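Side-chain contacts in flagellar motor switch protein FliG (Aquifex aeolicus, PDB 3HJL), which probably forms part of the rotor-mounted switch complex at the base of the flagellum, which sets the direction of flagellar rotation: residues L135-L140 and E147-L152; E128-I133 and E154-E159. All coordinates share one frame; numbering follows the deposited sequence.

Both contacts lie in the middle domain of FliG, and their centres are about 9 Å apart. They share helix 130-137. Contact 2 uses the start of this helix and the residues just before it, a segment holding four members of the EHPQR motif. Contact 1 uses its last turn and the loop that follows. Along the chain the order is 128-133, 135-140, 147-152, 154-159, so contact 1 falls between the two segments of contact 2. Helix 142-150 and helix 154-166 are successive and both pack on helix 130-137, in an all-helical domain consistent with the armadillo-repeat description of this protein. Lys157 packs on backbone oxygens of Ile149, Gln150 and Leu152, joining the two regions.

Contact 1 of 2, residues L135-L140 and E147-L152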
ATOM      1  N   LEU A 135       4.765 -24.023   2.589  1.00 61.48           N
ATOM      2  CA  LEU A 135       4.904 -23.010   3.646  1.00 63.04           C
ATOM      3  C   LEU A 135       3.596 -22.258   3.898  1.00 57.86           C
ATOM      4  O   LEU A 135       3.272 -21.945   5.047  1.00 69.04           O
ATOM      5  CB  LEU A 135       6.035 -22.013   3.310  1.00 60.56           C
ATOM      6  CG  LEU A 135       7.466 -22.507   3.533  1.00 58.45           C
ATOM      7  CD1 LEU A 135       8.482 -21.736   2.663  1.00 50.60           C
ATOM      8  CD2 LEU A 135       7.811 -22.402   5.013  1.00 59.19           C
ATOM      9  N   PHE A 136       2.873 -21.944   2.824  1.00 64.58           N
ATOM     10  CA  PHE A 136       1.564 -21.255   2.904  1.00 64.93           C
ATOM     11  C   PHE A 136       0.483 -22.162   3.515  1.00 58.13           C
ATOM     12  O   PHE A 136      -0.227 -21.754   4.439  1.00 57.81           O
ATOM     13  CB  PHE A 136       1.129 -20.802   1.502  1.00 70.50           C
ATOM     14  CG  PHE A 136      -0.117 -19.940   1.482  1.00 66.06           C
ATOM     15  CD1 PHE A 136      -0.044 -18.593   1.777  1.00 71.79           C
ATOM     16  CD2 PHE A 136      -1.344 -20.469   1.101  1.00 69.67           C
ATOM     17  CE1 PHE A 136      -1.174 -17.793   1.736  1.00 73.62           C
ATOM     18  CE2 PHE A 136      -2.489 -19.672   1.066  1.00 72.18           C
ATOM     19  CZ  PHE A 136      -2.400 -18.335   1.375  1.00 72.17           C
ATOM     20  N   LEU A 137       0.361 -23.382   2.991  1.00 60.10           N
ATOM     21  CA  LEU A 137      -0.616 -24.343   3.496  1.00 58.52           C
ATOM     22  C   LEU A 137      -0.348 -24.782   4.934  1.00 55.77           C
ATOM     23  O   LEU A 137      -1.295 -25.051   5.660  1.00 58.60           O
ATOM     24  CB  LEU A 137      -0.739 -25.576   2.580  1.00 64.29           C
ATOM     25  CG  LEU A 137      -1.362 -25.391   1.184  1.00 63.98           C
ATOM     26  CD1 LEU A 137      -1.609 -26.743   0.545  1.00 58.58           C
ATOM     27  CD2 LEU A 137      -2.650 -24.612   1.230  1.00 71.94           C
ATOM     28  N   SER A 138       0.922 -24.813   5.353  1.00 58.57           N
ATOM     29  CA  SER A 138       1.281 -25.163   6.745  1.00 60.36           C
ATOM     30  C   SER A 138       0.594 -24.265   7.788  1.00 59.32           C
ATOM     31  O   SER A 138       0.366 -24.702   8.905  1.00 62.99           O
ATOM     32  CB  SER A 138       2.802 -25.089   6.975  1.00 62.91           C
ATOM     33  OG  SER A 138       3.241 -23.746   7.187  1.00 61.64           O
ATOM     34  N   GLN A 139       0.282 -23.019   7.411  1.00 63.37           N
ATOM     35  CA  GLN A 139      -0.344 -22.037   8.309  1.00 61.51           C
ATOM     36  C   GLN A 139      -1.865 -21.959   8.239  1.00 60.69           C
ATOM     37  O   GLN A 139      -2.461 -21.214   9.011  1.00 67.76           O
ATOM     38  CB  GLN A 139       0.236 -20.639   8.027  1.00 63.65           C
ATOM     39  CG  GLN A 139       1.732 -20.524   8.253  1.00 64.40           C
ATOM     40  CD  GLN A 139       2.122 -20.906   9.648  1.00 61.80           C
ATOM     41  OE1 GLN A 139       1.905 -20.151  10.599  1.00 60.92           O
ATOM     42  NE2 GLN A 139       2.676 -22.101   9.793  1.00 62.68           N
ATOM     43  N   LEU A 140      -2.490 -22.706   7.325  1.00 65.77           N
ATOM     44  CA  LEU A 140      -3.945 -22.688   7.168  1.00 59.35           C
ATOM     45  C   LEU A 140      -4.584 -23.798   7.995  1.00 60.66           C
ATOM     46  O   LEU A 140      -3.894 -24.672   8.499  1.00 55.21           O
ATOM     47  CB  LEU A 140      -4.335 -22.860   5.700  1.00 61.72           C
ATOM     48  CG  LEU A 140      -3.855 -21.809   4.707  1.00 64.48           C
ATOM     49  CD1 LEU A 140      -4.315 -22.208   3.296  1.00 59.23           C
ATOM     50  CD2 LEU A 140      -4.345 -20.426   5.073  1.00 51.18           C
ATOM     51  N   GLU A 147      -8.854 -28.580   0.996  1.00 59.46           N
ATOM     52  CA  GLU A 147      -9.647 -28.078  -0.138  1.00 62.89           C
ATOM     53  C   GLU A 147      -8.763 -27.544  -1.259  1.00 65.49           C
ATOM     54  O   GLU A 147      -9.061 -27.747  -2.437  1.00 68.50           O
ATOM     55  CB  GLU A 147     -10.587 -26.954   0.297  1.00 68.55           C
ATOM     56  CG  GLU A 147     -11.811 -27.382   1.070  1.00 69.82           C
ATOM     57  CD  GLU A 147     -12.541 -26.196   1.702  1.00 76.08           C
ATOM     58  OE1 GLU A 147     -12.424 -25.061   1.183  1.00 79.64           O
ATOM     59  OE2 GLU A 147     -13.243 -26.398   2.717  1.00 85.07           O
ATOM     60  N   ILE A 148      -7.703 -26.824  -0.890  1.00 64.92           N
ATOM     61  CA  ILE A 148      -6.754 -26.284  -1.871  1.00 62.24           C
ATOM     62  C   ILE A 148      -6.003 -27.425  -2.542  1.00 62.18           C
ATOM     63  O   ILE A 148      -5.888 -27.455  -3.768  1.00 62.20           O
ATOM     64  CB  ILE A 148      -5.734 -25.316  -1.230  1.00 61.08           C
ATOM     65  CG1 ILE A 148      -6.427 -24.051  -0.715  1.00 61.14           C
ATOM     66  CG2 ILE A 148      -4.675 -24.934  -2.232  1.00 61.84           C
ATOM     67  CD1 ILE A 148      -5.586 -23.260   0.259  1.00 54.15           C
ATOM     68  N   ILE A 149      -5.526 -28.377  -1.739  1.00 62.75           N
ATOM     69  CA  ILE A 149      -4.810 -29.548  -2.264  1.00 63.79           C
ATOM     70  C   ILE A 149      -5.652 -30.309  -3.286  1.00 63.36           C
ATOM     71  O   ILE A 149      -5.162 -30.623  -4.360  1.00 65.61           O
ATOM     72  CB  ILE A 149      -4.342 -30.507  -1.132  1.00 62.71           C
ATOM     73  CG1 ILE A 149      -3.109 -29.937  -0.417  1.00 64.27           C
ATOM     74  CG2 ILE A 149      -3.997 -31.890  -1.696  1.00 57.84           C
ATOM     75  CD1 ILE A 149      -1.806 -30.029  -1.217  1.00 65.84           C
ATOM     76  N   GLN A 150      -6.934 -30.518  -2.988  1.00 59.42           N
ATOM     77  CA  GLN A 150      -7.842 -31.217  -3.912  1.00 64.99           C
ATOM     78  C   GLN A 150      -8.016 -30.529  -5.279  1.00 67.29           C
ATOM     79  O   GLN A 150      -8.209 -31.206  -6.286  1.00 75.46           O
ATOM     80  CB  GLN A 150      -9.201 -31.448  -3.255  1.00 68.35           C
ATOM     81  CG  GLN A 150      -9.172 -32.555  -2.205  1.00 74.57           C
ATOM     82  CD  GLN A 150     -10.497 -32.734  -1.488  1.00 82.46           C
ATOM     83  OE1 GLN A 150     -11.361 -31.851  -1.514  1.00 89.66           O
ATOM     84  NE2 GLN A 150     -10.665 -33.887  -0.836  1.00 86.99           N
ATOM     85  N   ASN A 151      -7.902 -29.199  -5.305  1.00 71.10           N
ATOM     86  CA  ASN A 151      -7.966 -28.408  -6.548  1.00 62.10           C
ATOM     87  C   ASN A 151      -6.604 -28.185  -7.258  1.00 60.61           C
ATOM     88  O   ASN A 151      -6.540 -27.448  -8.243  1.00 52.46           O
ATOM     89  CB  ASN A 151      -8.631 -27.057  -6.257  1.00 63.15           C
ATOM     90  CG  ASN A 151     -10.109 -27.188  -6.002  1.00 63.28           C
ATOM     91  OD1 ASN A 151     -10.884 -27.384  -6.932  1.00 68.19           O
ATOM     92  ND2 ASN A 151     -10.519 -27.033  -4.747  1.00 60.88           N
ATOM     93  N   LEU A 152      -5.521 -28.771  -6.738  1.00 58.31           N
ATOM     94  CA  LEU A 152      -4.213 -28.702  -7.396  1.00 62.52           C
ATOM     95  C   LEU A 152      -4.061 -29.934  -8.302  1.00 67.17           C
ATOM     96  O   LEU A 152      -4.865 -30.865  -8.200  1.00 69.06           O
ATOM     97  CB  LEU A 152      -3.066 -28.665  -6.367  1.00 59.95           C
ATOM     98  CG  LEU A 152      -2.832 -27.387  -5.541  1.00 64.79           C
ATOM     99  CD1 LEU A 152      -1.755 -27.631  -4.498  1.00 62.15           C
ATOM    100  CD2 LEU A 152      -2.460 -26.198  -6.407  1.00 63.79           C
TER
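Leu137 and Leu140 meet Ile148 and Ile149 in a purely apolar contact between the end of helix 130-137 and the last turn of helix 142-150. No hydrogen bond crosses it. Leu137 carries most of it, with one methyl for each isoleucine. Its CD2 lies 3.4 Å from Ile148 CD1, a close approach, and about 4.0 Å from Ile148 CB. Leu137 CD1 lies 3.7 Å from Ile149 CG1, and Ile149 CD1 is equally near. Ile149 starts off to the side, but its chain folds back (chi2 -74°) and brings CD1 to the leucine. Leu140 adds its CD1, 3.5 Å from Ile148 CD1, and its side chain crosses that of Ile148 at about a right angle. The Ile148 methyl therefore touches both leucines.

The pairing is that of two consecutive helices in an all-helical, armadillo-type domain. A type I beta turn runs from Leu137 to Leu140, and its first and last residues are the two leucines that reach Ile148 CD1. Asn151 ND2 donates a hydrogen bond to Glu147 O where helix 142-150 ends. Helix 154-166 also packs here, with Val160 against both Leu137 and Ile149. Ile113 of helix 93-114 touches Leu140, and Ser118 of helix 118-125 touches Ile148.

Contact 2 of 2, residues E128-I133 and E154-E159; sequences EHPQTI and EELKKE
Pro130 and Ile133 pack against Leu156 and Glu159, joining the first turn of helix 130-137 to helix 154-166. The first segment holds Glu128, His129, Pro130 and Gln131 of the EHPQR motif. Its last member, Arg163, lies on helix 154-166, so the contact brings the two parts of the motif together.

The apolar part centres on Leu156. Its CG stands anti to the backbone N (chi1 -164°), which carries the branched end toward helix 130-137. CD2 comes 3.9 Å from Ile133 CD1. CD1 has two neighbours, Ile133 CD1 and Pro130 CG, each at 4.1 Å. The leucine crosses both side chains at about a right angle. With an alanine in place of Leu156, Ile133 CD1 and Pro130 CG would probably be left without the methyls that meet them.

Glu159 joins through its aliphatic stem. Its CG packs 3.9 Å from Pro130 CB. The chain then bends at chi2 (64°), and its carboxylate oxygen OE1 makes salt bridges to Lys162 and Arg163. Arg163 also touches His129 and Pro130, and a weak hydrogen bond from its NE to Gln131 OE1 may, together with the carboxylate, help to position it.

Two polar bonds lie within the segments. Lys157 NZ forms a salt bridge with Glu154 OE2, reached from above the carboxylate plane. His129 is the N-cap of helix 130-137. Pro130 CD sits 3.5 Å above one face of the His129 imidazole, offset toward the rim. Gln131 N donates to His129 ND1 at 3.1 Å, tilted 27° from the ring plane.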
ATOM      1  N   GLU A 128       3.373 -21.559  -8.362  1.00 66.73           N
ATOM      2  CA  GLU A 128       4.335 -21.150  -7.350  1.00 66.41           C
ATOM      3  C   GLU A 128       5.251 -22.345  -7.066  1.00 61.84           C
ATOM      4  O   GLU A 128       4.919 -23.485  -7.405  1.00 58.79           O
ATOM      5  CB  GLU A 128       3.591 -20.711  -6.078  1.00 65.06           C
ATOM      6  CG  GLU A 128       4.319 -19.693  -5.227  1.00 78.26           C
ATOM      7  CD  GLU A 128       4.405 -18.297  -5.848  1.00 78.31           C
ATOM      8  OE1 GLU A 128       3.678 -17.997  -6.831  1.00 70.79           O
ATOM      9  OE2 GLU A 128       5.199 -17.486  -5.317  1.00 80.42           O
ATOM     10  N   HIS A 129       6.421 -22.084  -6.491  1.00 59.85           N
ATOM     11  CA  HIS A 129       7.347 -23.156  -6.152  1.00 59.00           C
ATOM     12  C   HIS A 129       6.686 -24.049  -5.084  1.00 65.25           C
ATOM     13  O   HIS A 129       6.049 -23.523  -4.185  1.00 57.09           O
ATOM     14  CB  HIS A 129       8.656 -22.578  -5.615  1.00 61.02           C
ATOM     15  CG  HIS A 129       9.727 -23.603  -5.415  1.00 63.95           C
ATOM     16  ND1 HIS A 129       9.827 -24.356  -4.268  1.00 62.88           N
ATOM     17  CD2 HIS A 129      10.746 -24.000  -6.213  1.00 63.42           C
ATOM     18  CE1 HIS A 129      10.845 -25.191  -4.377  1.00 59.90           C
ATOM     19  NE2 HIS A 129      11.435 -24.976  -5.537  1.00 58.87           N
ATOM     20  N   PRO A 130       6.801 -25.400  -5.201  1.00 67.68           N
ATOM     21  CA  PRO A 130       6.140 -26.305  -4.231  1.00 60.95           C
ATOM     22  C   PRO A 130       6.429 -26.023  -2.745  1.00 66.21           C
ATOM     23  O   PRO A 130       5.549 -26.226  -1.903  1.00 66.14           O
ATOM     24  CB  PRO A 130       6.666 -27.683  -4.627  1.00 63.38           C
ATOM     25  CG  PRO A 130       6.984 -27.566  -6.063  1.00 67.14           C
ATOM     26  CD  PRO A 130       7.485 -26.167  -6.263  1.00 68.30           C
ATOM     27  N   GLN A 131       7.662 -25.621  -2.434  1.00 64.54           N
ATOM     28  CA  GLN A 131       8.049 -25.200  -1.074  1.00 67.57           C
ATOM     29  C   GLN A 131       7.268 -23.974  -0.584  1.00 62.24           C
ATOM     30  O   GLN A 131       6.962 -23.871   0.601  1.00 70.10           O
ATOM     31  CB  GLN A 131       9.560 -24.922  -1.004  1.00 64.02           C
ATOM     32  CG  GLN A 131      10.119 -24.694   0.426  1.00 62.82           C
ATOM     33  CD  GLN A 131      10.016 -25.921   1.315  1.00 64.82           C
ATOM     34  OE1 GLN A 131       9.917 -27.036   0.823  1.00 57.70           O
ATOM     35  NE2 GLN A 131      10.058 -25.717   2.634  1.00 61.84           N
ATOM     36  N   THR A 132       6.984 -23.044  -1.494  1.00 64.30           N
ATOM     37  CA  THR A 132       6.161 -21.859  -1.199  1.00 62.37           C
ATOM     38  C   THR A 132       4.706 -22.245  -0.897  1.00 62.08           C
ATOM     39  O   THR A 132       4.083 -21.677   0.012  1.00 58.72           O
ATOM     40  CB  THR A 132       6.180 -20.870  -2.395  1.00 57.54           C
ATOM     41  OG1 THR A 132       7.539 -20.630  -2.783  1.00 65.08           O
ATOM     42  CG2 THR A 132       5.512 -19.551  -2.048  1.00 59.05           C
ATOM     43  N   ILE A 133       4.175 -23.206  -1.662  1.00 61.79           N
ATOM     44  CA  ILE A 133       2.800 -23.692  -1.459  1.00 61.64           C
ATOM     45  C   ILE A 133       2.709 -24.407  -0.099  1.00 62.45           C
ATOM     46  O   ILE A 133       1.765 -24.182   0.661  1.00 59.56           O
ATOM     47  CB  ILE A 133       2.333 -24.665  -2.579  1.00 61.41           C
ATOM     48  CG1 ILE A 133       2.484 -24.034  -3.979  1.00 56.13           C
ATOM     49  CG2 ILE A 133       0.870 -25.059  -2.352  1.00 58.31           C
ATOM     50  CD1 ILE A 133       2.044 -24.933  -5.128  1.00 52.76           C
ATOM     51  N   GLU A 154      -2.308 -33.490  -9.624  1.00 72.90           N
ATOM     52  CA  GLU A 154      -1.994 -34.704  -8.835  1.00 72.93           C
ATOM     53  C   GLU A 154      -0.555 -34.809  -8.319  1.00 68.23           C
ATOM     54  O   GLU A 154      -0.337 -35.156  -7.157  1.00 59.48           O
ATOM     55  CB  GLU A 154      -2.325 -35.972  -9.645  1.00 80.96           C
ATOM     56  CG  GLU A 154      -3.811 -36.145 -10.035  1.00 87.36           C
ATOM     57  CD  GLU A 154      -4.740 -36.339  -8.842  1.00 91.26           C
ATOM     58  OE1 GLU A 154      -4.337 -37.004  -7.861  1.00 92.92           O
ATOM     59  OE2 GLU A 154      -5.887 -35.843  -8.901  1.00 92.24           O
ATOM     60  N   GLU A 155       0.422 -34.554  -9.186  1.00 69.81           N
ATOM     61  CA  GLU A 155       1.835 -34.626  -8.787  1.00 74.56           C
ATOM     62  C   GLU A 155       2.225 -33.476  -7.849  1.00 72.47           C
ATOM     63  O   GLU A 155       3.188 -33.599  -7.084  1.00 64.35           O
ATOM     64  CB  GLU A 155       2.761 -34.660 -10.013  1.00 75.18           C
ATOM     65  CG  GLU A 155       2.624 -35.923 -10.899  1.00 79.64           C
ATOM     66  CD  GLU A 155       3.286 -37.186 -10.309  1.00 77.96           C
ATOM     67  OE1 GLU A 155       4.237 -37.702 -10.937  1.00 76.78           O
ATOM     68  OE2 GLU A 155       2.854 -37.674  -9.240  1.00 68.72           O
ATOM     69  N   LEU A 156       1.469 -32.375  -7.905  1.00 72.43           N
ATOM     70  CA  LEU A 156       1.672 -31.236  -7.011  1.00 70.42           C
ATOM     71  C   LEU A 156       1.062 -31.501  -5.623  1.00 71.52           C
ATOM     72  O   LEU A 156       1.608 -31.032  -4.624  1.00 69.35           O
ATOM     73  CB  LEU A 156       1.102 -29.950  -7.632  1.00 68.33           C
ATOM     74  CG  LEU A 156       1.537 -28.592  -7.050  1.00 68.86           C
ATOM     75  CD1 LEU A 156       3.061 -28.466  -6.919  1.00 58.36           C
ATOM     76  CD2 LEU A 156       0.983 -27.454  -7.909  1.00 60.22           C
ATOM     77  N   LYS A 157      -0.059 -32.238  -5.564  1.00 66.68           N
ATOM     78  CA  LYS A 157      -0.660 -32.668  -4.272  1.00 68.22           C
ATOM     79  C   LYS A 157       0.356 -33.414  -3.406  1.00 66.19           C
ATOM     80  O   LYS A 157       0.544 -33.099  -2.229  1.00 65.39           O
ATOM     81  CB  LYS A 157      -1.845 -33.620  -4.492  1.00 62.32           C
ATOM     82  CG  LYS A 157      -3.086 -33.006  -5.081  1.00 60.76           C
ATOM     83  CD  LYS A 157      -4.152 -34.073  -5.297  1.00 62.75           C
ATOM     84  CE  LYS A 157      -5.357 -33.538  -6.044  1.00 62.40           C
ATOM     85  NZ  LYS A 157      -6.407 -34.576  -6.198  1.00 63.90           N
ATOM     86  N   LYS A 158       1.034 -34.369  -4.032  1.00 66.72           N
ATOM     87  CA  LYS A 158       1.998 -35.241  -3.369  1.00 68.71           C
ATOM     88  C   LYS A 158       3.250 -34.464  -2.938  1.00 67.99           C
ATOM     89  O   LYS A 158       3.771 -34.671  -1.843  1.00 67.26           O
ATOM     90  CB  LYS A 158       2.402 -36.388  -4.317  1.00 73.65           C
ATOM     91  CG  LYS A 158       1.226 -37.253  -4.846  1.00 74.48           C
ATOM     92  CD  LYS A 158       1.629 -38.118  -6.037  1.00 76.96           C
ATOM     93  CE  LYS A 158       0.413 -38.608  -6.832  1.00 78.19           C
ATOM     94  NZ  LYS A 158      -0.579 -39.337  -5.995  1.00 78.69           N
ATOM     95  N   GLU A 159       3.711 -33.559  -3.802  1.00 67.64           N
ATOM     96  CA  GLU A 159       4.942 -32.811  -3.562  1.00 62.25           C
ATOM     97  C   GLU A 159       4.771 -31.746  -2.480  1.00 67.84           C
ATOM     98  O   GLU A 159       5.701 -31.498  -1.706  1.00 67.79           O
ATOM     99  CB  GLU A 159       5.431 -32.175  -4.870  1.00 64.48           C
ATOM    100  CG  GLU A 159       6.857 -31.620  -4.824  1.00 71.18           C
ATOM    101  CD  GLU A 159       7.926 -32.686  -4.585  1.00 73.87           C
ATOM    102  OE1 GLU A 159       8.992 -32.346  -4.033  1.00 72.89           O
ATOM    103  OE2 GLU A 159       7.699 -33.867  -4.931  1.00 82.98           O
TER